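Local coordinates for SspB protein (Streptomyces clavuligerus, PDB 6JUF), which probably acts as a metal-dependent DNA nuclease in a phosphorothioation-sensing bacterial defence system directed against phages, at residues A91-D96 and D319-R324; H114-S119 and I234-L239; P129-A134 and A170-C175; A183-G188 and M208-Q213. All blocks are in the same frame, centred on the assembly; numbering follows the deposited sequence.

Contact 1: A91-D96 and D319-R324; sequences ARWLLD and DNVRSR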
loop_
_atom_site.group_PDB
_atom_site.type_symbol
_atom_site.label_atom_id
_atom_site.label_comp_id
_atom_site.label_asym_id
_atom_site.label_seq_id
_atom_site.Cartn_x
_atom_site.Cartn_y
_atom_site.Cartn_z
ATOM N N ALA B 91 -19.243 -0.099 0.951
ATOM C CA ALA B 91 -18.284 -0.672 0.032
ATOM C C ALA B 91 -18.583 -0.160 -1.393
ATOM O O ALA B 91 -17.639 0.197 -2.121
ATOM C CB ALA B 91 -18.340 -2.200 0.044
ATOM N N ARG B 92 -19.848 -0.060 -1.790
ATOM C CA ARG B 92 -20.179 0.530 -3.098
ATOM C C ARG B 92 -19.649 1.989 -3.155
ATOM O O ARG B 92 -19.155 2.381 -4.206
ATOM C CB ARG B 92 -21.699 0.522 -3.317
ATOM C CG ARG B 92 -22.220 1.320 -4.499
ATOM C CD ARG B 92 -21.705 0.731 -5.809
ATOM N NE ARG B 92 -22.128 1.481 -7.015
ATOM C CZ ARG B 92 -21.468 2.515 -7.534
ATOM N NH1 ARG B 92 -20.381 3.044 -6.929
ATOM N NH2 ARG B 92 -21.934 3.090 -8.652
ATOM N N TRP B 93 -19.794 2.760 -2.090
ATOM C CA TRP B 93 -19.380 4.151 -2.097
ATOM C C TRP B 93 -17.857 4.250 -2.184
ATOM O O TRP B 93 -17.337 5.125 -2.853
ATOM C CB TRP B 93 -19.963 4.837 -0.868
ATOM C CG TRP B 93 -19.439 6.233 -0.682
ATOM C CD1 TRP B 93 -19.967 7.425 -1.162
ATOM C CD2 TRP B 93 -18.264 6.607 0.106
ATOM N NE1 TRP B 93 -19.175 8.480 -0.783
ATOM C CE2 TRP B 93 -18.134 8.041 -0.001
ATOM C CE3 TRP B 93 -17.320 5.884 0.863
ATOM C CZ2 TRP B 93 -17.094 8.749 0.637
ATOM C CZ3 TRP B 93 -16.321 6.619 1.523
ATOM C CH2 TRP B 93 -16.210 8.027 1.366
ATOM N N LEU B 94 -17.109 3.397 -1.454
ATOM C CA LEU B 94 -15.666 3.549 -1.344
ATOM C C LEU B 94 -14.863 2.833 -2.415
ATOM O O LEU B 94 -13.913 3.395 -3.024
ATOM C CB LEU B 94 -15.205 3.017 0.046
ATOM C CG LEU B 94 -13.659 3.058 0.225
ATOM C CD1 LEU B 94 -13.111 4.503 0.246
ATOM C CD2 LEU B 94 -13.267 2.292 1.486
ATOM N N LEU B 95 -15.202 1.575 -2.669
ATOM C CA LEU B 95 -14.366 0.687 -3.433
ATOM C C LEU B 95 -14.738 0.497 -4.895
ATOM O O LEU B 95 -13.934 -0.074 -5.634
ATOM C CB LEU B 95 -14.290 -0.711 -2.753
ATOM C CG LEU B 95 -13.659 -0.667 -1.353
ATOM C CD1 LEU B 95 -13.844 -2.075 -0.761
ATOM C CD2 LEU B 95 -12.214 -0.267 -1.467
ATOM N N ASP B 96 -15.927 0.848 -5.309
ATOM C CA ASP B 96 -16.315 0.682 -6.698
ATOM C C ASP B 96 -15.369 1.474 -7.599
ATOM O O ASP B 96 -14.827 2.533 -7.215
ATOM C CB ASP B 96 -17.729 1.180 -6.877
ATOM C CG ASP B 96 -18.367 0.608 -8.107
ATOM O OD1 ASP B 96 -18.263 1.259 -9.174
ATOM O OD2 ASP B 96 -18.919 -0.496 -8.026
ATOM N N ASP B 319 -15.299 14.633 -3.016
ATOM C CA ASP B 319 -15.878 15.305 -4.186
ATOM C C ASP B 319 -17.280 14.832 -4.562
ATOM O O ASP B 319 -17.626 14.793 -5.768
ATOM C CB ASP B 319 -14.898 15.220 -5.352
ATOM C CG ASP B 319 -13.987 16.448 -5.435
ATOM O OD1 ASP B 319 -13.954 17.300 -4.504
ATOM O OD2 ASP B 319 -13.316 16.580 -6.446
ATOM N N ASN B 320 -18.091 14.527 -3.532
ATOM C CA ASN B 320 -19.514 14.267 -3.699
ATOM C C ASN B 320 -19.771 13.156 -4.692
ATOM O O ASN B 320 -20.436 13.316 -5.727
ATOM C CB ASN B 320 -20.205 15.598 -4.045
ATOM C CG ASN B 320 -20.009 16.623 -2.943
ATOM O OD1 ASN B 320 -19.526 17.751 -3.197
ATOM N ND2 ASN B 320 -20.350 16.257 -1.728
ATOM N N VAL B 321 -19.242 11.982 -4.326
ATOM C CA VAL B 321 -19.516 10.748 -5.086
ATOM C C VAL B 321 -21.019 10.516 -5.293
ATOM O O VAL B 321 -21.408 9.996 -6.386
ATOM C CB VAL B 321 -18.908 9.551 -4.332
ATOM C CG1 VAL B 321 -19.141 8.256 -5.055
ATOM C CG2 VAL B 321 -17.409 9.773 -4.138
ATOM N N ARG B 322 -21.835 10.814 -4.289
ATOM C CA ARG B 322 -23.278 10.479 -4.332
ATOM C C ARG B 322 -24.009 11.235 -5.470
ATOM O O ARG B 322 -25.095 10.848 -5.876
ATOM C CB ARG B 322 -23.946 10.727 -2.961
ATOM C CG ARG B 322 -23.478 9.810 -1.829
ATOM C CD ARG B 322 -24.066 10.194 -0.481
ATOM N NE ARG B 322 -23.777 11.607 -0.145
ATOM C CZ ARG B 322 -24.291 12.239 0.909
ATOM N NH1 ARG B 322 -25.052 11.606 1.770
ATOM N NH2 ARG B 322 -23.984 13.494 1.065
ATOM N N SER B 323 -23.385 12.312 -5.938
ATOM C CA SER B 323 -23.889 13.161 -7.034
ATOM C C SER B 323 -23.632 12.645 -8.422
ATOM O O SER B 323 -24.200 13.161 -9.398
ATOM C CB SER B 323 -23.247 14.542 -6.961
ATOM O OG SER B 323 -23.742 15.148 -5.806
ATOM N N ARG B 324 -22.780 11.637 -8.529
ATOM C CA ARG B 324 -22.358 11.104 -9.823
ATOM C C ARG B 324 -23.559 10.409 -10.443
ATOM O O ARG B 324 -24.429 9.842 -9.727
ATOM C CB ARG B 324 -21.199 10.114 -9.691
ATOM C CG ARG B 324 -19.936 10.788 -9.217
ATOM C CD ARG B 324 -18.753 9.822 -9.061
ATOM N NE ARG B 324 -17.687 10.572 -8.415
ATOM C CZ ARG B 324 -16.550 10.075 -7.945
ATOM N NH1 ARG B 324 -16.290 8.791 -8.058
ATOM N NH2 ARG B 324 -15.675 10.878 -7.362
#
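The indole of Trp93 and the branched side chain of Val321 cross at about a right angle. The pyrrole side of the indole does the touching. Its NE1 lies 3.7 Å from Val321 CB, and its CD1 lies 4.0 Å from the same CB. The two methyls divide the ring atoms between them: Val321 CG1 is 4.1 Å from Trp93 CD1, and Val321 CG2 is 4.0 Å from Trp93 NE1. Val321 CB approaches the ring obliquely, neither over its face nor at its edge. Trp93 CG stands anti to the backbone N (chi1 172°), which carries the ring out from helix 89-95 to the valine. The CB of Val321 points toward that helix. Arg322 adds a looser contact at the margin, with its CG 4.3 Å from Trp93 CD1.

The second segment follows a Schellman motif that ends helix 306-317, with Asp319 as the C-prime residue at positive phi. A short 3-10 turn, 321-323, then presents Val321. The contact therefore packs helix 89-95 against the chain just after helix 306-317.

That helix also supplies the polar partners. Asp315 OD1 accepts a hydrogen bond from Trp93 NE1, and its OD2 forms a salt bridge with Arg322 NE. One carboxylate thus holds both sides of the contact. Trp311 and Tyr318 meet the Trp93 ring edge-to-face. Across the turn, Val321 CG2 sits 3.8 Å above the guanidinium plane of Arg324, toward its rim.

Contact 2: H114-S119 and I234-L239; sequences HWWLLS and IAYACL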
loop_
_atom_site.group_PDB
_atom_site.type_symbol
_atom_site.label_atom_id
_atom_site.label_comp_id
_atom_site.label_asym_id
_atom_site.label_seq_id
_atom_site.Cartn_x
_atom_site.Cartn_y
_atom_site.Cartn_z
ATOM N N HIS B 114 -9.900 2.282 9.160
ATOM C CA HIS B 114 -9.542 2.038 10.554
ATOM C C HIS B 114 -10.711 2.375 11.478
ATOM O O HIS B 114 -11.092 1.594 12.360
ATOM C CB HIS B 114 -8.266 2.839 10.899
ATOM C CG HIS B 114 -7.907 2.762 12.333
ATOM N ND1 HIS B 114 -8.010 3.824 13.209
ATOM C CD2 HIS B 114 -7.426 1.692 13.064
ATOM C CE1 HIS B 114 -7.588 3.400 14.438
ATOM N NE2 HIS B 114 -7.276 2.098 14.339
ATOM N N TRP B 115 -11.357 3.516 11.208
ATOM C CA TRP B 115 -12.544 3.909 11.957
ATOM C C TRP B 115 -13.649 2.842 11.809
ATOM O O TRP B 115 -14.276 2.423 12.792
ATOM C CB TRP B 115 -13.015 5.277 11.433
ATOM C CG TRP B 115 -14.290 5.742 12.140
ATOM C CD1 TRP B 115 -15.596 5.779 11.613
ATOM C CD2 TRP B 115 -14.422 6.178 13.552
ATOM N NE1 TRP B 115 -16.480 6.235 12.538
ATOM C CE2 TRP B 115 -15.833 6.521 13.739
ATOM C CE3 TRP B 115 -13.512 6.392 14.607
ATOM C CZ2 TRP B 115 -16.332 6.938 14.965
ATOM C CZ3 TRP B 115 -14.047 6.818 15.828
ATOM C CH2 TRP B 115 -15.437 7.070 15.986
ATOM N N TRP B 116 -13.830 2.338 10.564
ATOM C CA TRP B 116 -14.871 1.330 10.351
ATOM C C TRP B 116 -14.590 0.021 11.027
ATOM O O TRP B 116 -15.494 -0.611 11.552
ATOM C CB TRP B 116 -15.129 1.084 8.880
ATOM C CG TRP B 116 -15.825 2.263 8.213
ATOM C CD1 TRP B 116 -16.430 3.394 8.834
ATOM C CD2 TRP B 116 -16.033 2.456 6.772
ATOM N NE1 TRP B 116 -16.956 4.243 7.874
ATOM C CE2 TRP B 116 -16.737 3.754 6.617
ATOM C CE3 TRP B 116 -15.676 1.750 5.630
ATOM C CZ2 TRP B 116 -17.096 4.256 5.345
ATOM C CZ3 TRP B 116 -16.049 2.248 4.382
ATOM C CH2 TRP B 116 -16.712 3.503 4.225
ATOM N N LEU B 117 -13.294 -0.321 11.134
ATOM C CA LEU B 117 -12.899 -1.581 11.778
ATOM C C LEU B 117 -13.295 -1.534 13.292
ATOM O O LEU B 117 -13.754 -2.503 13.847
ATOM C CB LEU B 117 -11.389 -1.818 11.644
ATOM C CG LEU B 117 -10.825 -3.083 12.318
ATOM C CD1 LEU B 117 -11.499 -4.406 11.799
ATOM C CD2 LEU B 117 -9.325 -3.168 12.138
ATOM N N LEU B 118 -13.104 -0.371 13.890
ATOM C CA LEU B 118 -13.345 -0.168 15.335
ATOM C C LEU B 118 -14.823 0.108 15.626
ATOM O O LEU B 118 -15.299 0.006 16.745
ATOM C CB LEU B 118 -12.460 0.970 15.855
ATOM C CG LEU B 118 -10.960 0.739 15.893
ATOM C CD1 LEU B 118 -10.270 2.040 16.239
ATOM C CD2 LEU B 118 -10.586 -0.385 16.869
ATOM N N SER B 119 -15.550 0.454 14.565
ATOM C CA SER B 119 -16.920 0.997 14.711
ATOM C C SER B 119 -17.909 0.027 15.348
ATOM O O SER B 119 -17.876 -1.152 15.052
ATOM C CB SER B 119 -17.461 1.427 13.332
ATOM O OG SER B 119 -18.720 2.032 13.438
ATOM N N ILE B 234 -11.907 13.413 10.504
ATOM C CA ILE B 234 -12.132 13.683 11.941
ATOM C C ILE B 234 -13.594 14.083 12.202
ATOM O O ILE B 234 -14.287 13.502 13.045
ATOM C CB ILE B 234 -11.137 14.716 12.491
ATOM C CG1 ILE B 234 -9.689 14.157 12.408
ATOM C CG2 ILE B 234 -11.478 15.061 13.936
ATOM C CD1 ILE B 234 -8.580 15.215 12.597
ATOM N N ALA B 235 -14.069 15.097 11.449
ATOM C CA ALA B 235 -15.444 15.584 11.656
ATOM C C ALA B 235 -16.513 14.515 11.380
ATOM O O ALA B 235 -17.478 14.348 12.135
ATOM C CB ALA B 235 -15.668 16.843 10.814
ATOM N N TYR B 236 -16.313 13.757 10.290
ATOM C CA TYR B 236 -17.227 12.661 9.998
ATOM C C TYR B 236 -17.280 11.670 11.214
ATOM O O TYR B 236 -18.339 11.231 11.629
ATOM C CB TYR B 236 -16.761 11.921 8.711
ATOM C CG TYR B 236 -17.238 10.456 8.695
ATOM C CD1 TYR B 236 -18.524 10.136 8.364
ATOM C CD2 TYR B 236 -16.340 9.416 9.047
ATOM C CE1 TYR B 236 -18.958 8.796 8.373
ATOM C CE2 TYR B 236 -16.744 8.091 9.055
ATOM C CZ TYR B 236 -18.079 7.792 8.745
ATOM O OH TYR B 236 -18.478 6.490 8.788
ATOM N N ALA B 237 -16.079 11.320 11.711
ATOM C CA ALA B 237 -16.016 10.365 12.809
ATOM C C ALA B 237 -16.687 10.857 14.066
ATOM O O ALA B 237 -17.415 10.105 14.742
ATOM C CB ALA B 237 -14.564 9.960 13.070
ATOM N N CYS B 238 -16.512 12.171 14.336
ATOM C CA CYS B 238 -17.200 12.779 15.481
ATOM C C CYS B 238 -18.736 12.683 15.394
ATOM O O CYS B 238 -19.418 12.303 16.333
ATOM C CB CYS B 238 -16.745 14.237 15.656
ATOM S SG CYS B 238 -15.029 14.425 16.172
ATOM N N LEU B 239 -19.247 13.030 14.204
ATOM C CA LEU B 239 -20.693 12.993 13.954
ATOM C C LEU B 239 -21.232 11.571 13.909
ATOM O O LEU B 239 -22.317 11.288 14.456
ATOM C CB LEU B 239 -21.001 13.757 12.675
ATOM C CG LEU B 239 -20.867 15.278 12.760
ATOM C CD1 LEU B 239 -20.664 15.839 11.319
ATOM C CD2 LEU B 239 -22.038 15.956 13.470
#
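Trp115 points toward helix 231-243 and lays one face of its indole over Ala237. The CB of Ala237 sits 3.7 Å from the centroid of the six-membered ring of Trp115. It is only 11° off the ring normal, so this is a CH-pi contact over the face. Trp115 CG is anti to the backbone N, which sends the ring across to the other helix. The far side of the indole reaches the backbone too, with Trp115 CZ2 3.4 Å from Ala237 O. Its pyrrole side meets Tyr236, where Trp115 CD1 is 3.6 Å from Tyr236 CE2. These two rings meet obliquely, their planes steeply inclined. The NE1 of Trp115 is engaged by Asp240, one turn further along helix 231-243.

Trp116 follows and turns its ring to the phenol of Tyr236. Its NE1 donates a hydrogen bond to Tyr236 OH at 2.9 Å, with an N-H...O angle of 167°. The hydroxyl lies in the indole plane, at the ring edge. The bond gives a buried indole N-H a partner and fixes the end of the tyrosine. Trp311 of helix 306-317 meets the Tyr236 ring edge-to-face.

The two helix segments run nearly parallel, 16° apart, but their axes stay 11.7 Å from each other. The wide spacing is filled here by Trp115, Trp116 and Tyr236, in the buried aromatic core of a mainly helical protein.

Contact 3: P129-A134 and A170-C175; sequences PSWYVA and AKDVDC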
loop_
_atom_site.group_PDB
_atom_site.type_symbol
_atom_site.label_atom_id
_atom_site.label_comp_id
_atom_site.label_asym_id
_atom_site.label_seq_id
_atom_site.Cartn_x
_atom_site.Cartn_y
_atom_site.Cartn_z
ATOM N N PRO B 129 -12.744 -7.464 18.474
ATOM C CA PRO B 129 -12.681 -7.086 19.916
ATOM C C PRO B 129 -11.284 -6.751 20.407
ATOM O O PRO B 129 -11.117 -5.884 21.261
ATOM C CB PRO B 129 -13.296 -8.308 20.626
ATOM C CG PRO B 129 -13.308 -9.432 19.557
ATOM C CD PRO B 129 -13.539 -8.697 18.243
ATOM N N SER B 130 -10.288 -7.481 19.925
ATOM C CA SER B 130 -8.893 -7.249 20.381
ATOM C C SER B 130 -8.425 -5.860 20.023
ATOM O O SER B 130 -7.750 -5.176 20.826
ATOM C CB SER B 130 -7.914 -8.317 19.894
ATOM O OG SER B 130 -8.175 -9.530 20.573
ATOM N N TRP B 131 -8.780 -5.443 18.812
ATOM C CA TRP B 131 -8.483 -4.046 18.396
ATOM C C TRP B 131 -9.215 -3.032 19.234
ATOM O O TRP B 131 -8.640 -1.994 19.622
ATOM C CB TRP B 131 -8.924 -3.840 16.937
ATOM C CG TRP B 131 -7.895 -4.311 15.899
ATOM C CD1 TRP B 131 -7.186 -3.497 15.052
ATOM C CD2 TRP B 131 -7.541 -5.691 15.523
ATOM N NE1 TRP B 131 -6.410 -4.242 14.170
ATOM C CE2 TRP B 131 -6.572 -5.587 14.441
ATOM C CE3 TRP B 131 -7.934 -6.980 15.961
ATOM C CZ2 TRP B 131 -6.004 -6.719 13.842
ATOM C CZ3 TRP B 131 -7.348 -8.099 15.380
ATOM C CH2 TRP B 131 -6.391 -7.991 14.362
ATOM N N TYR B 132 -10.491 -3.291 19.486
ATOM C CA TYR B 132 -11.292 -2.410 20.360
ATOM C C TYR B 132 -10.654 -2.278 21.774
ATOM O O TYR B 132 -10.486 -1.180 22.273
ATOM C CB TYR B 132 -12.775 -2.867 20.435
ATOM C CG TYR B 132 -13.586 -1.805 21.138
ATOM C CD1 TYR B 132 -13.720 -1.804 22.539
ATOM C CD2 TYR B 132 -14.263 -0.823 20.401
ATOM C CE1 TYR B 132 -14.469 -0.816 23.172
ATOM C CE2 TYR B 132 -14.988 0.183 21.039
ATOM C CZ TYR B 132 -15.062 0.185 22.407
ATOM O OH TYR B 132 -15.787 1.154 23.026
ATOM N N VAL B 133 -10.235 -3.379 22.394
ATOM C CA VAL B 133 -9.536 -3.277 23.697
ATOM C C VAL B 133 -8.266 -2.435 23.529
ATOM O O VAL B 133 -8.003 -1.529 24.313
ATOM C CB VAL B 133 -9.147 -4.679 24.249
ATOM C CG1 VAL B 133 -8.335 -4.496 25.570
ATOM C CG2 VAL B 133 -10.411 -5.491 24.539
ATOM N N ALA B 134 -7.441 -2.758 22.503
ATOM C CA ALA B 134 -6.107 -2.134 22.348
ATOM C C ALA B 134 -6.244 -0.623 22.224
ATOM O O ALA B 134 -5.518 0.126 22.844
ATOM C CB ALA B 134 -5.316 -2.701 21.140
ATOM N N ALA B 170 -3.410 -13.904 21.600
ATOM C CA ALA B 170 -1.994 -13.593 21.253
ATOM C C ALA B 170 -1.841 -13.456 19.737
ATOM O O ALA B 170 -1.034 -12.646 19.275
ATOM C CB ALA B 170 -1.047 -14.703 21.747
ATOM N N LYS B 171 -2.593 -14.243 18.962
ATOM C CA LYS B 171 -2.535 -14.130 17.493
ATOM C C LYS B 171 -3.159 -12.781 17.056
ATOM O O LYS B 171 -2.617 -12.152 16.080
ATOM C CB LYS B 171 -3.292 -15.304 16.863
ATOM C CG LYS B 171 -2.481 -16.602 16.943
ATOM C CD LYS B 171 -3.359 -17.809 16.670
ATOM C CE LYS B 171 -2.537 -19.092 16.801
ATOM N NZ LYS B 171 -3.404 -20.278 16.866
ATOM N N ASP B 172 -4.218 -12.322 17.740
ATOM C CA ASP B 172 -4.776 -10.967 17.441
ATOM C C ASP B 172 -3.700 -9.907 17.708
ATOM O O ASP B 172 -3.541 -8.953 16.928
ATOM C CB ASP B 172 -6.005 -10.642 18.291
ATOM C CG ASP B 172 -7.255 -11.324 17.821
ATOM O OD1 ASP B 172 -7.250 -11.882 16.696
ATOM O OD2 ASP B 172 -8.246 -11.274 18.571
ATOM N N VAL B 173 -2.972 -10.048 18.804
ATOM C CA VAL B 173 -1.971 -9.043 19.145
ATOM C C VAL B 173 -0.876 -9.025 18.144
ATOM O O VAL B 173 -0.398 -7.962 17.739
ATOM C CB VAL B 173 -1.474 -9.255 20.588
ATOM C CG1 VAL B 173 -0.284 -8.373 20.911
ATOM C CG2 VAL B 173 -2.603 -8.914 21.551
ATOM N N ASP B 174 -0.451 -10.203 17.717
ATOM C CA ASP B 174 0.504 -10.311 16.587
ATOM C C ASP B 174 0.003 -9.629 15.328
ATOM O O ASP B 174 0.743 -8.877 14.671
ATOM C CB ASP B 174 0.810 -11.773 16.248
ATOM C CG ASP B 174 1.755 -12.404 17.242
ATOM O OD1 ASP B 174 2.429 -11.664 17.988
ATOM O OD2 ASP B 174 1.835 -13.636 17.302
ATOM N N CYS B 175 -1.265 -9.820 15.008
ATOM C CA CYS B 175 -1.869 -9.213 13.798
ATOM C C CYS B 175 -1.967 -7.704 13.921
ATOM O O CYS B 175 -1.719 -6.972 12.940
ATOM C CB CYS B 175 -3.262 -9.796 13.589
ATOM S SG CYS B 175 -3.858 -9.394 11.892
HETATM O O HOH W 1 -10.333 -9.853 17.763
#
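Helix 129-137 and helix 166-180 cross here close to the N-terminal part of the chain, near Glu18, a magnesium ligand of this protein, although no magnesium is bound in this chain. The axes of the two segments approach to 9.8 Å at an angle of 68°. Ser130 and Asp172 face each other at the crossing. Ser130 OG donates a hydrogen bond to Asp172 OD2 at 2.7 Å; OD2 receives it on its anti lone pair, turned away from OD1. The Asp172 CG is anti to its own carbonyl carbon (chi1 -77°), and this swings the carboxylate toward the serine.

A water also bridges the two helices. It donates to Asp172 OD2 at 2.7 Å and accepts from Ser130 N at 3.2 Å. The hydroxyl directly, and the backbone N-H through the water, tie the first turn of helix 129-137 to one carboxylate oxygen. The other oxygen, OD1, takes hydrogen bonds from His17 NE2 and Ala15 N. The buried carboxylate is therefore held at both oxygens.

Trp131 crosses Asp172 at about a right angle with the outer end of its indole. Its CZ3 is 4.0 Å from Asp172 OD1, and the ring and carboxylate planes are 61° apart. Further along helix 166-180, Cys175 CB is 3.7 Å from Trp131 CH2. The Cys175 sulfur lies in the ring plane, an edge-on sulfur-aromatic contact.

The side chain of Cys175 is about 9 Å from that of Glu18. The arrangement is a polar helix-helix crossing in which a buried aspartate also holds, through Ala15 and His17, the segment that leads to Glu18.

Contact 4: A183-G188 and M208-Q213; sequences AQRLRG and MEQVGQ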
loop_
_atom_site.group_PDB
_atom_site.type_symbol
_atom_site.label_atom_id
_atom_site.label_comp_id
_atom_site.label_asym_id
_atom_site.label_seq_id
_atom_site.Cartn_x
_atom_site.Cartn_y
_atom_site.Cartn_z
ATOM N N ALA B 183 7.261 -1.960 8.588
ATOM C CA ALA B 183 7.663 -3.292 8.177
ATOM C C ALA B 183 9.061 -3.652 8.715
ATOM O O ALA B 183 9.367 -4.788 8.978
ATOM C CB ALA B 183 7.654 -3.362 6.641
ATOM N N GLN B 184 9.889 -2.627 8.904
ATOM C CA GLN B 184 11.291 -2.833 9.369
ATOM C C GLN B 184 11.364 -3.411 10.783
ATOM O O GLN B 184 12.370 -4.061 11.125
ATOM C CB GLN B 184 12.037 -1.496 9.318
ATOM C CG GLN B 184 12.311 -1.027 7.886
ATOM C CD GLN B 184 11.068 -0.715 7.029
ATOM O OE1 GLN B 184 10.913 -1.240 5.873
ATOM N NE2 GLN B 184 10.225 0.180 7.513
ATOM N N ARG B 185 10.282 -3.228 11.556
ATOM C CA ARG B 185 10.210 -3.768 12.945
ATOM C C ARG B 185 9.779 -5.199 12.988
ATOM O O ARG B 185 9.785 -5.841 14.064
ATOM C CB ARG B 185 9.243 -2.969 13.768
ATOM C CG ARG B 185 9.379 -1.450 13.610
ATOM C CD ARG B 185 10.782 -0.915 13.816
ATOM N NE ARG B 185 10.661 0.534 13.670
ATOM C CZ ARG B 185 11.365 1.310 12.865
ATOM N NH1 ARG B 185 12.401 0.836 12.148
ATOM N NH2 ARG B 185 11.078 2.618 12.795
ATOM N N LEU B 186 9.325 -5.682 11.823
ATOM C CA LEU B 186 8.814 -7.044 11.732
ATOM C C LEU B 186 9.905 -7.990 11.329
ATOM O O LEU B 186 10.904 -7.599 10.715
ATOM C CB LEU B 186 7.653 -7.126 10.749
ATOM C CG LEU B 186 6.472 -6.173 11.070
ATOM C CD1 LEU B 186 5.450 -6.235 9.951
ATOM C CD2 LEU B 186 5.816 -6.537 12.421
ATOM N N ARG B 187 9.755 -9.228 11.718
ATOM C CA ARG B 187 10.653 -10.226 11.210
ATOM C C ARG B 187 9.846 -11.205 10.381
ATOM O O ARG B 187 8.852 -11.765 10.823
ATOM C CB ARG B 187 11.484 -10.912 12.317
ATOM C CG ARG B 187 12.466 -9.966 13.005
ATOM C CD ARG B 187 13.292 -9.192 11.977
ATOM N NE ARG B 187 13.925 -7.922 12.431
ATOM C CZ ARG B 187 13.840 -7.342 13.626
ATOM N NH1 ARG B 187 13.162 -7.879 14.630
ATOM N NH2 ARG B 187 14.472 -6.187 13.826
ATOM N N GLY B 188 10.253 -11.359 9.139
ATOM C CA GLY B 188 9.880 -12.550 8.439
ATOM C C GLY B 188 10.468 -13.656 9.298
ATOM O O GLY B 188 11.304 -13.403 10.210
ATOM N N MET B 208 1.589 3.034 15.416
ATOM C CA MET B 208 2.212 2.150 16.427
ATOM C C MET B 208 3.686 2.070 16.071
ATOM O O MET B 208 4.063 2.088 14.873
ATOM C CB MET B 208 1.593 0.745 16.393
ATOM C CG MET B 208 1.817 -0.103 17.643
ATOM S SD MET B 208 0.960 -1.663 17.405
ATOM C CE MET B 208 2.012 -2.769 18.396
ATOM N N GLU B 209 4.539 1.972 17.078
ATOM C CA GLU B 209 5.971 1.915 16.847
ATOM C C GLU B 209 6.629 1.001 17.878
ATOM O O GLU B 209 6.106 0.766 18.973
ATOM C CB GLU B 209 6.569 3.351 16.888
ATOM C CG GLU B 209 8.088 3.494 16.685
ATOM C CD GLU B 209 8.576 2.917 15.340
ATOM O OE1 GLU B 209 8.605 1.697 15.151
ATOM O OE2 GLU B 209 8.975 3.736 14.467
ATOM N N GLN B 210 7.782 0.465 17.471
ATOM C CA GLN B 210 8.642 -0.284 18.348
ATOM C C GLN B 210 9.375 0.661 19.289
ATOM O O GLN B 210 9.833 1.740 18.867
ATOM C CB GLN B 210 9.634 -1.036 17.433
ATOM C CG GLN B 210 10.850 -1.510 18.160
ATOM C CD GLN B 210 10.558 -2.482 19.255
ATOM O OE1 GLN B 210 11.241 -2.448 20.286
ATOM N NE2 GLN B 210 9.592 -3.383 19.053
ATOM N N VAL B 211 9.539 0.276 20.553
ATOM C CA VAL B 211 10.272 1.174 21.416
ATOM C C VAL B 211 11.463 0.480 22.112
ATOM O O VAL B 211 11.410 -0.706 22.435
ATOM C CB VAL B 211 9.340 2.071 22.244
ATOM C CG1 VAL B 211 8.605 1.261 23.294
ATOM C CG2 VAL B 211 10.120 3.234 22.841
ATOM N N GLY B 212 12.547 1.249 22.242
ATOM C CA GLY B 212 13.894 0.805 22.638
ATOM C C GLY B 212 14.211 -0.667 22.513
ATOM O O GLY B 212 14.476 -1.312 23.515
ATOM N N GLN B 213 14.220 -1.209 21.303
ATOM C CA GLN B 213 14.367 -2.678 21.153
ATOM C C GLN B 213 15.669 -3.262 21.768
ATOM O O GLN B 213 16.499 -2.530 22.320
ATOM C CB GLN B 213 14.181 -3.097 19.684
#
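A short 3-10 turn, 183-185, stands beside strand 208-211, with the CA atoms of Arg185 and Gln210 6.6 Å apart. Arg185 points its CB toward the strand and grips Glu209 side-on with two nitrogens. Arg185 NE donates to Glu209 OE1 at 2.8 Å, and Arg185 NH2 donates to Glu209 OE2 at 2.9 Å. Both bonds are nearly straight. The carboxylate oxygens lie almost in the guanidinium plane and are met on their syn sides. The two flat groups are still turned 32° from each other, so neither donor lies in the carboxylate plane.

Bends at chi2 in both chains bring the charged ends together: -52° in Arg185 and 58° in Glu209. The bend in Glu209 also folds OE1 back over its own strand, where Gln210 N donates to Glu209 OE1 at 2.8 Å. OE1 thus accepts from two donors, one on its syn side and one through its anti lone pair.

Strand 208-211 is an outermost strand, within this chain, of a three-stranded antiparallel sheet. Glu209 and Val211 pair with strand 218-221 by backbone hydrogen bonds. The salt bridge therefore fastens the loop after helix 166-180 to this sheet. The aliphatic part of Arg185 packs on Gln210, with Arg185 CD 3.8 Å from Gln210 CB. Trp219 of the neighbouring strand touches Arg185 and Gln210. Just before Arg185, Ala183 and Gln184 pack against Leu107 and Glu204 of the second subunit.

Overall arrangement
Contacts 1, 2 and 3 form a continuous chain of packing through successive helices. Contacts 1 and 2 have centres about 17 Å apart and touch, with Leu94 CD2 4.0 Å from Trp116 CZ3. Contacts 2 and 3, about 19 Å between centres, join where Leu117 CD2 is 3.6 Å from Trp131 CD1. Contacts 1 and 3 lie on opposite sides of the chain's centre. Contact 4 is a surface contact. Its nearest atoms are about 6 Å from those of contact 3, and helix 166-180 leads from one to the other. Of the four, contact 3 is the one near the magnesium ligand Glu18, though no metal is bound in this chain. Contact 4 lies beside the second subunit.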